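Local coordinates for flagellar motor switch protein fliG (Aquifex aeolicus, PDB 3HJL) that probably forms part of the rotor-mounted switch complex at the base of the flagellar basal body, which helps set the direction of flagellar rotation, at residues K111-V116 / Q180-E185; I120-L125 / A146-N151; G199-A204 / R234-T239. All blocks are in the same frame, centred on the assembly; numbering follows the deposited sequence.

Contact 1: residues K111-V116 / Q180-E185; sequences KEIEKV and QILLEE
Glu112 rests its CB on Leu183 and carries a salt bridge at its tip, where Lys115 NZ lies 2.8 Å from Glu112 OE2. The nitrogen meets that oxygen from above the carboxylate plane, 40° out of it. This bridge stays within 111-116. No hydrogen bond joins the two segments, and the contact between them is made by carbon atoms. Leu183 is the hub, and its atoms divide among three partners. Its CD1 lies 4.1 Å from Glu112 CB, and its CD2 reaches Val116 CG2 at 4.4 Å. Leu183 CG faces Ile113 CD1 at 4.1 Å. The contact joins the C-terminal part of helix 93-114, and Val116 in the loop after it, to helix 172-193, which lies in the FliG middle domain range, in a protein that contains armadillo-repeat motifs. Ile113 CG1 stands beside its own backbone N, and a bend at chi2 (-70°) sets CD1 against both Leu182 and Leu183. That methyl touches Leu182 CD2 at 4.0 Å, with the two side chains crossing at about a right angle. Phe136 of helix 130-137 packs on both Ile113 and Leu182. Val116 O accepts a hydrogen bond from Lys144 NZ.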
ATOM      1  N   LYS A 111      -3.650 -17.849  -4.069  1.00 70.98           N
ATOM      2  CA  LYS A 111      -2.765 -18.866  -3.472  1.00 63.85           C
ATOM      3  C   LYS A 111      -2.359 -18.503  -2.034  1.00 62.89           C
ATOM      4  O   LYS A 111      -2.224 -19.386  -1.190  1.00 67.87           O
ATOM      5  CB  LYS A 111      -1.505 -19.078  -4.312  1.00 73.22           C
ATOM      6  CG  LYS A 111      -1.700 -19.959  -5.533  1.00 77.49           C
ATOM      7  CD  LYS A 111      -0.383 -20.113  -6.296  1.00 82.38           C
ATOM      8  CE  LYS A 111      -0.539 -21.013  -7.517  1.00 91.24           C
ATOM      9  NZ  LYS A 111       0.770 -21.280  -8.182  1.00 94.67           N
ATOM     10  N   GLU A 112      -2.127 -17.216  -1.772  1.00 59.26           N
ATOM     11  CA  GLU A 112      -1.843 -16.741  -0.418  1.00 65.23           C
ATOM     12  C   GLU A 112      -3.045 -16.908   0.506  1.00 66.15           C
ATOM     13  O   GLU A 112      -2.877 -17.171   1.702  1.00 63.82           O
ATOM     14  CB  GLU A 112      -1.403 -15.278  -0.430  1.00 72.95           C
ATOM     15  CG  GLU A 112      -0.064 -15.032  -1.094  1.00 80.03           C
ATOM     16  CD  GLU A 112       1.105 -15.689  -0.360  1.00 90.32           C
ATOM     17  OE1 GLU A 112       1.208 -15.553   0.889  1.00 81.00           O
ATOM     18  OE2 GLU A 112       1.931 -16.327  -1.048  1.00 92.52           O
ATOM     19  N   ILE A 113      -4.245 -16.699  -0.046  1.00 64.84           N
ATOM     20  CA  ILE A 113      -5.511 -16.936   0.663  1.00 63.40           C
ATOM     21  C   ILE A 113      -5.676 -18.427   1.012  1.00 55.49           C
ATOM     22  O   ILE A 113      -6.192 -18.775   2.072  1.00 65.14           O
ATOM     23  CB  ILE A 113      -6.745 -16.485  -0.225  1.00 68.72           C
ATOM     24  CG1 ILE A 113      -6.879 -14.968  -0.256  1.00 61.71           C
ATOM     25  CG2 ILE A 113      -8.037 -17.077   0.292  1.00 62.68           C
ATOM     26  CD1 ILE A 113      -7.326 -14.354   1.093  1.00 59.05           C
ATOM     27  N   GLU A 114      -5.252 -19.285   0.086  1.00 61.50           N
ATOM     28  CA  GLU A 114      -5.330 -20.741   0.229  1.00 61.43           C
ATOM     29  C   GLU A 114      -4.430 -21.245   1.381  1.00 60.65           C
ATOM     30  O   GLU A 114      -4.690 -22.287   1.964  1.00 61.21           O
ATOM     31  CB  GLU A 114      -4.907 -21.428  -1.087  1.00 78.53           C
ATOM     32  CG  GLU A 114      -5.869 -22.500  -1.611  1.00 83.05           C
ATOM     33  CD  GLU A 114      -7.065 -21.911  -2.330  1.00 80.28           C
ATOM     34  OE1 GLU A 114      -7.381 -20.732  -2.083  1.00 95.88           O
ATOM     35  OE2 GLU A 114      -7.714 -22.630  -3.117  1.00 72.45           O
ATOM     36  N   LYS A 115      -3.351 -20.524   1.667  1.00 60.54           N
ATOM     37  CA  LYS A 115      -2.480 -20.850   2.795  1.00 62.37           C
ATOM     38  C   LYS A 115      -3.090 -20.522   4.160  1.00 65.23           C
ATOM     39  O   LYS A 115      -2.678 -21.093   5.168  1.00 75.39           O
ATOM     40  CB  LYS A 115      -1.154 -20.108   2.673  1.00 66.18           C
ATOM     41  CG  LYS A 115      -0.301 -20.554   1.496  1.00 68.18           C
ATOM     42  CD  LYS A 115       0.925 -19.668   1.374  1.00 74.40           C
ATOM     43  CE  LYS A 115       1.590 -19.796   0.018  1.00 76.49           C
ATOM     44  NZ  LYS A 115       2.727 -18.837  -0.060  1.00 82.00           N
ATOM     45  N   VAL A 116      -4.066 -19.616   4.196  1.00 60.63           N
ATOM     46  CA  VAL A 116      -4.629 -19.142   5.453  1.00 61.90           C
ATOM     47  C   VAL A 116      -5.605 -20.170   6.021  1.00 66.45           C
ATOM     48  O   VAL A 116      -6.347 -20.776   5.286  1.00 60.11           O
ATOM     49  CB  VAL A 116      -5.332 -17.773   5.282  1.00 65.00           C
ATOM     50  CG1 VAL A 116      -5.839 -17.253   6.626  1.00 54.62           C
ATOM     51  CG2 VAL A 116      -4.378 -16.757   4.647  1.00 60.72           C
ATOM     52  N   GLN A 180      -7.161  -9.211  -1.229  1.00 54.52           N
ATOM     53  CA  GLN A 180      -6.089  -8.350  -0.722  1.00 61.23           C
ATOM     54  C   GLN A 180      -6.479  -7.596   0.562  1.00 60.23           C
ATOM     55  O   GLN A 180      -5.649  -7.430   1.455  1.00 71.19           O
ATOM     56  CB  GLN A 180      -5.610  -7.373  -1.805  1.00 54.37           C
ATOM     57  CG  GLN A 180      -4.948  -8.065  -3.004  1.00 56.73           C
ATOM     58  CD  GLN A 180      -4.127  -7.128  -3.884  1.00 60.43           C
ATOM     59  OE1 GLN A 180      -4.607  -6.628  -4.896  1.00 59.58           O
ATOM     60  NE2 GLN A 180      -2.896  -6.882  -3.488  1.00 53.87           N
ATOM     61  N   ILE A 181      -7.725  -7.133   0.643  1.00 59.33           N
ATOM     62  CA  ILE A 181      -8.261  -6.518   1.881  1.00 57.88           C
ATOM     63  C   ILE A 181      -8.311  -7.540   3.029  1.00 57.19           C
ATOM     64  O   ILE A 181      -8.094  -7.186   4.195  1.00 63.07           O
ATOM     65  CB  ILE A 181      -9.694  -5.915   1.662  1.00 61.28           C
ATOM     66  CG1 ILE A 181      -9.633  -4.666   0.767  1.00 60.06           C
ATOM     67  CG2 ILE A 181     -10.389  -5.558   3.014  1.00 49.75           C
ATOM     68  CD1 ILE A 181      -8.833  -3.500   1.351  1.00 65.36           C
ATOM     69  N   LEU A 182      -8.598  -8.794   2.689  1.00 54.45           N
ATOM     70  CA  LEU A 182      -8.654  -9.885   3.665  1.00 51.07           C
ATOM     71  C   LEU A 182      -7.218 -10.193   4.157  1.00 59.32           C
ATOM     72  O   LEU A 182      -7.003 -10.379   5.358  1.00 57.44           O
ATOM     73  CB  LEU A 182      -9.342 -11.133   3.052  1.00 59.86           C
ATOM     74  CG  LEU A 182      -9.940 -12.181   4.025  1.00 73.91           C
ATOM     75  CD1 LEU A 182     -11.034 -13.049   3.378  1.00 60.56           C
ATOM     76  CD2 LEU A 182      -8.849 -13.070   4.618  1.00 75.86           C
ATOM     77  N   LEU A 183      -6.235 -10.162   3.249  1.00 49.65           N
ATOM     78  CA  LEU A 183      -4.823 -10.387   3.623  1.00 58.73           C
ATOM     79  C   LEU A 183      -4.264  -9.285   4.524  1.00 56.52           C
ATOM     80  O   LEU A 183      -3.521  -9.561   5.446  1.00 60.83           O
ATOM     81  CB  LEU A 183      -3.947 -10.556   2.374  1.00 61.17           C
ATOM     82  CG  LEU A 183      -4.145 -11.902   1.668  1.00 60.50           C
ATOM     83  CD1 LEU A 183      -3.595 -11.877   0.250  1.00 58.60           C
ATOM     84  CD2 LEU A 183      -3.513 -13.026   2.505  1.00 48.97           C
ATOM     85  N   GLU A 184      -4.617  -8.044   4.225  1.00 63.66           N
ATOM     86  CA  GLU A 184      -4.281  -6.887   5.064  1.00 62.67           C
ATOM     87  C   GLU A 184      -4.960  -6.907   6.440  1.00 58.18           C
ATOM     88  O   GLU A 184      -4.389  -6.444   7.424  1.00 62.25           O
ATOM     89  CB  GLU A 184      -4.678  -5.596   4.342  1.00 59.22           C
ATOM     90  CG  GLU A 184      -3.783  -5.302   3.163  1.00 65.60           C
ATOM     91  CD  GLU A 184      -4.285  -4.177   2.269  1.00 66.81           C
ATOM     92  OE1 GLU A 184      -5.510  -3.899   2.216  1.00 63.43           O
ATOM     93  OE2 GLU A 184      -3.429  -3.580   1.597  1.00 70.38           O
ATOM     94  N   GLU A 185      -6.193  -7.399   6.488  1.00 55.67           N
ATOM     95  CA  GLU A 185      -6.920  -7.551   7.743  1.00 55.53           C
ATOM     96  C   GLU A 185      -6.271  -8.623   8.639  1.00 54.71           C
ATOM     97  O   GLU A 185      -6.240  -8.484   9.854  1.00 67.44           O
ATOM     98  CB  GLU A 185      -8.384  -7.913   7.455  1.00 54.30           C
ATOM     99  CG  GLU A 185      -9.298  -7.933   8.684  1.00 69.43           C
ATOM    100  CD  GLU A 185      -9.277  -6.622   9.467  1.00 76.86           C
ATOM    101  OE1 GLU A 185      -9.238  -5.544   8.828  1.00 84.26           O
ATOM    102  OE2 GLU A 185      -9.288  -6.676  10.718  1.00 80.72           O
TER

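Contact 2: residues I120-L125 / A146-N151; sequences ILASLL and AEIIQN
Helices 120-125 and 146-150 cross at -59° with their axes 8.6 Å apart, and they come closest in backbone at Ala122 and Ile148, whose CA atoms are 5.1 Å apart. Ile148 has the largest buried area of the contact. Its two branches go to different partners. CG1 lies beside the backbone N and carries CD1 to Leu121 CD1, 4.1 Å away. CG2, anti to that N, lies 4.0 Å from Ala122 CA and also meets Leu125 CD1 at 4.2 Å. Leu125 and Ile148 cross at about a right angle. Both helices belong to the all-helical FliG middle domain, and most of this interface is buried, with Asn151 at its exposed margin. Leu121 also packs on Leu182 of helix 172-193, while Leu125 and Ile148 both reach helix 130-137. An alanine in place of Ile148 would probably open a gap between the helices and leave the methyl ends of Leu121 and Leu125 without their partner here. Ala122 is also small enough for a close approach to Asn151, with Ala122 CB 3.5 Å from Asn151 CB. Asn151 is the first residue past helix 146-150 and turns its amide back to that helix. Asn151 ND2 donates to Glu147 O at 2.8 Å, with a bent N-H...O angle of 141°. The carboxylate of Glu147 is hydrogen-bonded to Ser118 OG.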
ATOM      1  N   ILE A 120      -9.961 -18.927  10.138  1.00 64.90           N
ATOM      2  CA  ILE A 120      -9.662 -17.497  10.078  1.00 62.10           C
ATOM      3  C   ILE A 120     -10.400 -16.831   8.910  1.00 59.15           C
ATOM      4  O   ILE A 120     -10.982 -15.759   9.078  1.00 64.13           O
ATOM      5  CB  ILE A 120      -8.122 -17.238   9.980  1.00 67.66           C
ATOM      6  CG1 ILE A 120      -7.419 -17.724  11.270  1.00 62.04           C
ATOM      7  CG2 ILE A 120      -7.841 -15.743   9.721  1.00 63.49           C
ATOM      8  CD1 ILE A 120      -5.917 -17.712  11.205  1.00 61.33           C
ATOM      9  N   LEU A 121     -10.408 -17.489   7.750  1.00 58.90           N
ATOM     10  CA  LEU A 121     -11.129 -16.983   6.577  1.00 54.53           C
ATOM     11  C   LEU A 121     -12.648 -16.957   6.828  1.00 54.25           C
ATOM     12  O   LEU A 121     -13.302 -15.970   6.515  1.00 61.72           O
ATOM     13  CB  LEU A 121     -10.790 -17.809   5.326  1.00 55.77           C
ATOM     14  CG  LEU A 121      -9.319 -17.805   4.855  1.00 55.46           C
ATOM     15  CD1 LEU A 121      -9.081 -18.749   3.703  1.00 49.85           C
ATOM     16  CD2 LEU A 121      -8.864 -16.437   4.468  1.00 50.64           C
ATOM     17  N   ALA A 122     -13.193 -18.034   7.404  1.00 60.53           N
ATOM     18  CA  ALA A 122     -14.622 -18.102   7.770  1.00 53.44           C
ATOM     19  C   ALA A 122     -15.000 -16.984   8.738  1.00 53.93           C
ATOM     20  O   ALA A 122     -15.999 -16.297   8.540  1.00 60.00           O
ATOM     21  CB  ALA A 122     -14.955 -19.465   8.389  1.00 57.74           C
ATOM     22  N   SER A 123     -14.157 -16.778   9.751  1.00 57.87           N
ATOM     23  CA  SER A 123     -14.341 -15.713  10.751  1.00 58.24           C
ATOM     24  C   SER A 123     -14.358 -14.312  10.139  1.00 59.52           C
ATOM     25  O   SER A 123     -15.220 -13.506  10.469  1.00 66.23           O
ATOM     26  CB  SER A 123     -13.238 -15.794  11.806  1.00 64.60           C
ATOM     27  OG  SER A 123     -13.451 -14.846  12.830  1.00 80.06           O
ATOM     28  N   LEU A 124     -13.408 -14.034   9.248  1.00 61.22           N
ATOM     29  CA  LEU A 124     -13.365 -12.745   8.523  1.00 62.92           C
ATOM     30  C   LEU A 124     -14.491 -12.553   7.502  1.00 56.56           C
ATOM     31  O   LEU A 124     -14.793 -11.421   7.129  1.00 59.99           O
ATOM     32  CB  LEU A 124     -12.021 -12.576   7.789  1.00 61.01           C
ATOM     33  CG  LEU A 124     -10.776 -12.342   8.646  1.00 65.55           C
ATOM     34  CD1 LEU A 124      -9.553 -12.351   7.774  1.00 69.60           C
ATOM     35  CD2 LEU A 124     -10.867 -11.020   9.410  1.00 70.69           C
ATOM     36  N   LEU A 125     -15.069 -13.650   7.008  1.00 60.64           N
ATOM     37  CA  LEU A 125     -16.093 -13.579   5.958  1.00 52.45           C
ATOM     38  C   LEU A 125     -17.542 -13.591   6.461  1.00 53.94           C
ATOM     39  O   LEU A 125     -18.434 -13.142   5.738  1.00 64.98           O
ATOM     40  CB  LEU A 125     -15.909 -14.722   4.950  1.00 51.82           C
ATOM     41  CG  LEU A 125     -14.761 -14.652   3.930  1.00 54.51           C
ATOM     42  CD1 LEU A 125     -14.675 -15.983   3.218  1.00 48.07           C
ATOM     43  CD2 LEU A 125     -14.955 -13.512   2.910  1.00 53.99           C
ATOM     44  N   ALA A 146     -15.131 -25.554   0.624  1.00 59.06           N
ATOM     45  CA  ALA A 146     -15.827 -26.517   1.489  1.00 57.48           C
ATOM     46  C   ALA A 146     -15.432 -26.355   2.962  1.00 57.34           C
ATOM     47  O   ALA A 146     -16.290 -26.416   3.835  1.00 65.39           O
ATOM     48  CB  ALA A 146     -15.550 -27.942   1.028  1.00 48.20           C
ATOM     49  N   GLU A 147     -14.130 -26.194   3.224  1.00 59.46           N
ATOM     50  CA  GLU A 147     -13.609 -25.985   4.586  1.00 62.89           C
ATOM     51  C   GLU A 147     -14.141 -24.698   5.206  1.00 65.49           C
ATOM     52  O   GLU A 147     -14.447 -24.663   6.398  1.00 68.50           O
ATOM     53  CB  GLU A 147     -12.083 -25.915   4.591  1.00 68.55           C
ATOM     54  CG  GLU A 147     -11.363 -27.233   4.430  1.00 69.82           C
ATOM     55  CD  GLU A 147      -9.868 -27.050   4.166  1.00 76.08           C
ATOM     56  OE1 GLU A 147      -9.301 -26.008   4.572  1.00 79.64           O
ATOM     57  OE2 GLU A 147      -9.253 -27.953   3.559  1.00 85.07           O
ATOM     58  N   ILE A 148     -14.204 -23.633   4.406  1.00 64.92           N
ATOM     59  CA  ILE A 148     -14.730 -22.344   4.872  1.00 62.24           C
ATOM     60  C   ILE A 148     -16.218 -22.471   5.162  1.00 62.18           C
ATOM     61  O   ILE A 148     -16.683 -22.037   6.217  1.00 62.20           O
ATOM     62  CB  ILE A 148     -14.510 -21.214   3.843  1.00 61.08           C
ATOM     63  CG1 ILE A 148     -13.018 -20.913   3.668  1.00 61.14           C
ATOM     64  CG2 ILE A 148     -15.224 -19.961   4.282  1.00 61.84           C
ATOM     65  CD1 ILE A 148     -12.708 -20.124   2.418  1.00 54.15           C
ATOM     66  N   ILE A 149     -16.952 -23.096   4.240  1.00 62.75           N
ATOM     67  CA  ILE A 149     -18.395 -23.313   4.414  1.00 63.79           C
ATOM     68  C   ILE A 149     -18.699 -24.066   5.707  1.00 63.36           C
ATOM     69  O   ILE A 149     -19.560 -23.645   6.465  1.00 65.61           O
ATOM     70  CB  ILE A 149     -19.030 -24.051   3.201  1.00 62.71           C
ATOM     71  CG1 ILE A 149     -19.204 -23.091   2.015  1.00 64.27           C
ATOM     72  CG2 ILE A 149     -20.395 -24.640   3.572  1.00 57.84           C
ATOM     73  CD1 ILE A 149     -20.349 -22.085   2.170  1.00 65.84           C
ATOM     74  N   GLN A 150     -17.932 -25.116   5.998  1.00 59.42           N
ATOM     75  CA  GLN A 150     -18.120 -25.897   7.231  1.00 64.99           C
ATOM     76  C   GLN A 150     -17.937 -25.092   8.531  1.00 67.29           C
ATOM     77  O   GLN A 150     -18.594 -25.381   9.528  1.00 75.46           O
ATOM     78  CB  GLN A 150     -17.211 -27.124   7.232  1.00 68.35           C
ATOM     79  CG  GLN A 150     -17.691 -28.220   6.284  1.00 74.57           C
ATOM     80  CD  GLN A 150     -16.749 -29.407   6.215  1.00 82.46           C
ATOM     81  OE1 GLN A 150     -15.580 -29.317   6.605  1.00 89.66           O
ATOM     82  NE2 GLN A 150     -17.255 -30.535   5.713  1.00 86.99           N
ATOM     83  N   ASN A 151     -17.082 -24.068   8.493  1.00 71.10           N
ATOM     84  CA  ASN A 151     -16.859 -23.159   9.632  1.00 62.10           C
ATOM     85  C   ASN A 151     -17.793 -21.919   9.678  1.00 60.61           C
ATOM     86  O   ASN A 151     -17.612 -21.048  10.531  1.00 52.46           O
ATOM     87  CB  ASN A 151     -15.393 -22.710   9.646  1.00 63.15           C
ATOM     88  CG  ASN A 151     -14.458 -23.816  10.059  1.00 63.28           C
ATOM     89  OD1 ASN A 151     -14.379 -24.154  11.235  1.00 68.19           O
ATOM     90  ND2 ASN A 151     -13.707 -24.356   9.105  1.00 60.88           N
TER

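Contact 3: residues G199-A204 / R234-T239; sequences GTAVAA and REKMFT
Ala204 and Met237 make the apolar side-chain contact here. Their CA atoms are 4.8 Å apart, a close approach that the small alanine permits. Ala204 CB lies 3.7 Å from Met237 CG and also sits against the backbone, 3.7 Å from Met237 N. Beyond this contact, Met237 packs on Arg215 and Leu219 of helix 212-225.

The larger part is the carbon chain of Lys236 lying against helix 199-204. Lys236 CB is 3.6 Å from Ala204 CB and 3.7 Å from Thr200 O. Its CG stands beside its own backbone N and comes within 3.9 Å of Ala201 N. The chain then bends at chi2 (-65°) and is extended from there on. Its later carbons pass Thr200, with Lys236 CE 3.7 Å from Thr200 OG1. The two side chains cross obliquely, and this is contact between carbon and oxygen without a hydrogen bond.

No hydrogen bond or salt bridge runs between the two segments. The polar ties lie next to them. Lys236 NZ forms a salt bridge with Glu198, the residue just before helix 199-209, so the charged end of the lysine probably helps keep its chain against that helix. Met237 O accepts a hydrogen bond from Asn208 ND2, further along the same helix.

This is helix-to-helix packing through alanine and aliphatic chain. It joins the first and third of three consecutive helices, 199-209, 212-225 and 227-237, in an all-helical protein that contains armadillo-repeat motifs.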
ATOM      1  N   GLY A 199      11.293  -1.263  19.373  1.00 51.50           N
ATOM      2  CA  GLY A 199      12.532  -1.770  18.776  1.00 58.98           C
ATOM      3  C   GLY A 199      13.752  -0.867  18.849  1.00 59.25           C
ATOM      4  O   GLY A 199      14.867  -1.349  19.072  1.00 59.22           O
ATOM      5  N   THR A 200      13.551   0.435  18.638  1.00 60.22           N
ATOM      6  CA  THR A 200      14.639   1.420  18.768  1.00 58.97           C
ATOM      7  C   THR A 200      15.223   1.430  20.191  1.00 63.02           C
ATOM      8  O   THR A 200      16.439   1.545  20.363  1.00 66.52           O
ATOM      9  CB  THR A 200      14.167   2.843  18.393  1.00 60.41           C
ATOM     10  OG1 THR A 200      12.934   3.132  19.060  1.00 63.39           O
ATOM     11  CG2 THR A 200      13.952   2.951  16.900  1.00 54.62           C
ATOM     12  N   ALA A 201      14.355   1.261  21.192  1.00 65.17           N
ATOM     13  CA  ALA A 201      14.766   1.191  22.596  1.00 66.01           C
ATOM     14  C   ALA A 201      15.518  -0.101  22.903  1.00 61.34           C
ATOM     15  O   ALA A 201      16.565  -0.073  23.546  1.00 69.08           O
ATOM     16  CB  ALA A 201      13.551   1.329  23.520  1.00 55.19           C
ATOM     17  N   VAL A 202      14.968  -1.228  22.459  1.00 67.24           N
ATOM     18  CA  VAL A 202      15.603  -2.542  22.655  1.00 58.11           C
ATOM     19  C   VAL A 202      16.994  -2.578  21.989  1.00 59.68           C
ATOM     20  O   VAL A 202      17.974  -2.990  22.613  1.00 62.44           O
ATOM     21  CB  VAL A 202      14.705  -3.685  22.112  1.00 56.42           C
ATOM     22  CG1 VAL A 202      15.423  -5.032  22.192  1.00 51.91           C
ATOM     23  CG2 VAL A 202      13.352  -3.739  22.883  1.00 48.19           C
ATOM     24  N   ALA A 203      17.073  -2.082  20.751  1.00 60.78           N
ATOM     25  CA  ALA A 203      18.340  -1.964  20.016  1.00 65.53           C
ATOM     26  C   ALA A 203      19.344  -1.050  20.737  1.00 67.19           C
ATOM     27  O   ALA A 203      20.543  -1.333  20.768  1.00 65.16           O
ATOM     28  CB  ALA A 203      18.081  -1.442  18.594  1.00 64.66           C
ATOM     29  N   ALA A 204      18.840   0.035  21.318  1.00 68.05           N
ATOM     30  CA  ALA A 204      19.655   0.974  22.090  1.00 58.03           C
ATOM     31  C   ALA A 204      20.320   0.338  23.329  1.00 66.50           C
ATOM     32  O   ALA A 204      21.503   0.582  23.577  1.00 74.28           O
ATOM     33  CB  ALA A 204      18.809   2.157  22.500  1.00 62.07           C
ATOM     34  N   ARG A 234      20.021   6.313  18.399  1.00 65.22           N
ATOM     35  CA  ARG A 234      20.883   7.127  19.284  1.00 62.06           C
ATOM     36  C   ARG A 234      20.085   7.951  20.295  1.00 63.00           C
ATOM     37  O   ARG A 234      20.550   8.170  21.408  1.00 69.85           O
ATOM     38  CB  ARG A 234      21.798   8.070  18.489  1.00 60.59           C
ATOM     39  CG  ARG A 234      22.733   7.394  17.488  1.00 59.37           C
ATOM     40  CD  ARG A 234      23.827   8.347  17.006  1.00 62.76           C
ATOM     41  NE  ARG A 234      25.147   7.940  17.504  1.00 63.77           N
ATOM     42  CZ  ARG A 234      26.027   7.175  16.842  1.00 64.63           C
ATOM     43  NH1 ARG A 234      25.794   6.736  15.593  1.00 68.43           N
ATOM     44  NH2 ARG A 234      27.177   6.860  17.427  1.00 64.73           N
ATOM     45  N   GLU A 235      18.919   8.452  19.882  1.00 66.58           N
ATOM     46  CA  GLU A 235      17.981   9.138  20.788  1.00 61.53           C
ATOM     47  C   GLU A 235      17.595   8.256  21.988  1.00 57.49           C
ATOM     48  O   GLU A 235      17.505   8.739  23.115  1.00 72.57           O
ATOM     49  CB  GLU A 235      16.717   9.560  20.029  1.00 56.96           C
ATOM     50  CG  GLU A 235      16.929  10.754  19.092  1.00 61.53           C
ATOM     51  CD  GLU A 235      15.700  11.089  18.243  1.00 64.24           C
ATOM     52  OE1 GLU A 235      14.706  10.322  18.275  1.00 62.86           O
ATOM     53  OE2 GLU A 235      15.736  12.130  17.542  1.00 61.30           O
ATOM     54  N   LYS A 236      17.404   6.968  21.739  1.00 62.30           N
ATOM     55  CA  LYS A 236      17.085   6.009  22.798  1.00 66.06           C
ATOM     56  C   LYS A 236      18.300   5.561  23.624  1.00 63.15           C
ATOM     57  O   LYS A 236      18.119   5.055  24.741  1.00 58.20           O
ATOM     58  CB  LYS A 236      16.389   4.785  22.202  1.00 65.64           C
ATOM     59  CG  LYS A 236      15.082   5.091  21.468  1.00 64.41           C
ATOM     60  CD  LYS A 236      14.022   5.626  22.396  1.00 59.25           C
ATOM     61  CE  LYS A 236      12.682   5.671  21.719  1.00 62.82           C
ATOM     62  NZ  LYS A 236      11.664   6.220  22.642  1.00 72.21           N
ATOM     63  N   MET A 237      19.516   5.718  23.078  1.00 66.95           N
ATOM     64  CA  MET A 237      20.765   5.354  23.790  1.00 64.18           C
ATOM     65  C   MET A 237      21.082   6.287  24.963  1.00 59.68           C
ATOM     66  O   MET A 237      21.706   5.859  25.938  1.00 65.51           O
ATOM     67  CB  MET A 237      21.957   5.279  22.825  1.00 63.04           C
ATOM     68  CG  MET A 237      21.943   4.042  21.909  1.00 63.09           C
ATOM     69  SD  MET A 237      23.164   4.110  20.569  1.00 68.55           S
ATOM     70  CE  MET A 237      24.702   4.253  21.477  1.00 66.43           C
ATOM     71  N   PHE A 238      20.730   7.567  24.833  1.00 62.70           N
ATOM     72  CA  PHE A 238      20.760   8.488  25.975  1.00 58.53           C
ATOM     73  C   PHE A 238      19.459   9.285  26.030  1.00 55.95           C
ATOM     74  O   PHE A 238      19.165  10.120  25.123  1.00 58.25           O
ATOM     75  CB  PHE A 238      21.962   9.440  25.961  1.00 58.02           C
ATOM     76  CG  PHE A 238      22.194  10.115  27.296  1.00 51.47           C
ATOM     77  CD1 PHE A 238      23.036   9.536  28.239  1.00 52.50           C
ATOM     78  CD2 PHE A 238      21.487  11.258  27.647  1.00 56.20           C
ATOM     79  CE1 PHE A 238      23.207  10.106  29.486  1.00 56.00           C
ATOM     80  CE2 PHE A 238      21.652  11.839  28.892  1.00 59.41           C
ATOM     81  CZ  PHE A 238      22.516  11.261  29.817  1.00 59.12           C
ATOM     82  N   THR A 239      18.704   9.031  27.111  1.00 59.48           N
ATOM     83  CA  THR A 239      17.409   9.657  27.353  1.00 62.86           C
ATOM     84  C   THR A 239      17.560  10.635  28.516  1.00 64.30           C
ATOM     85  O   THR A 239      18.592  10.646  29.198  1.00 62.97           O
ATOM     86  CB  THR A 239      16.313   8.576  27.665  1.00 71.14           C
ATOM     87  OG1 THR A 239      15.014   9.179  27.655  1.00 86.73           O
ATOM     88  CG2 THR A 239      16.545   7.903  29.019  1.00 66.68           C
TER

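In the fold
Contacts 1 and 2 belong to one cluster of helices. Their centres are 13 Å apart, and contact 2 is nested in the loop that contact 1 closes. They also meet where Leu182 and Glu185 pack on Leu124. Helices 93-114 and 118-125 follow each other in the chain and serve one contact each. Contact 2 is the buried one, with branched aliphatic side chains at its centre. Contact 1 is partly buried and has a charged pair at its edge. Contact 3 lies at the surface, about 20 Å from contact 1 between nearest atoms, and relies on alanine and a lysine chain. Helices 172-193 and 199-209 are consecutive and lead from contact 1 to contact 3.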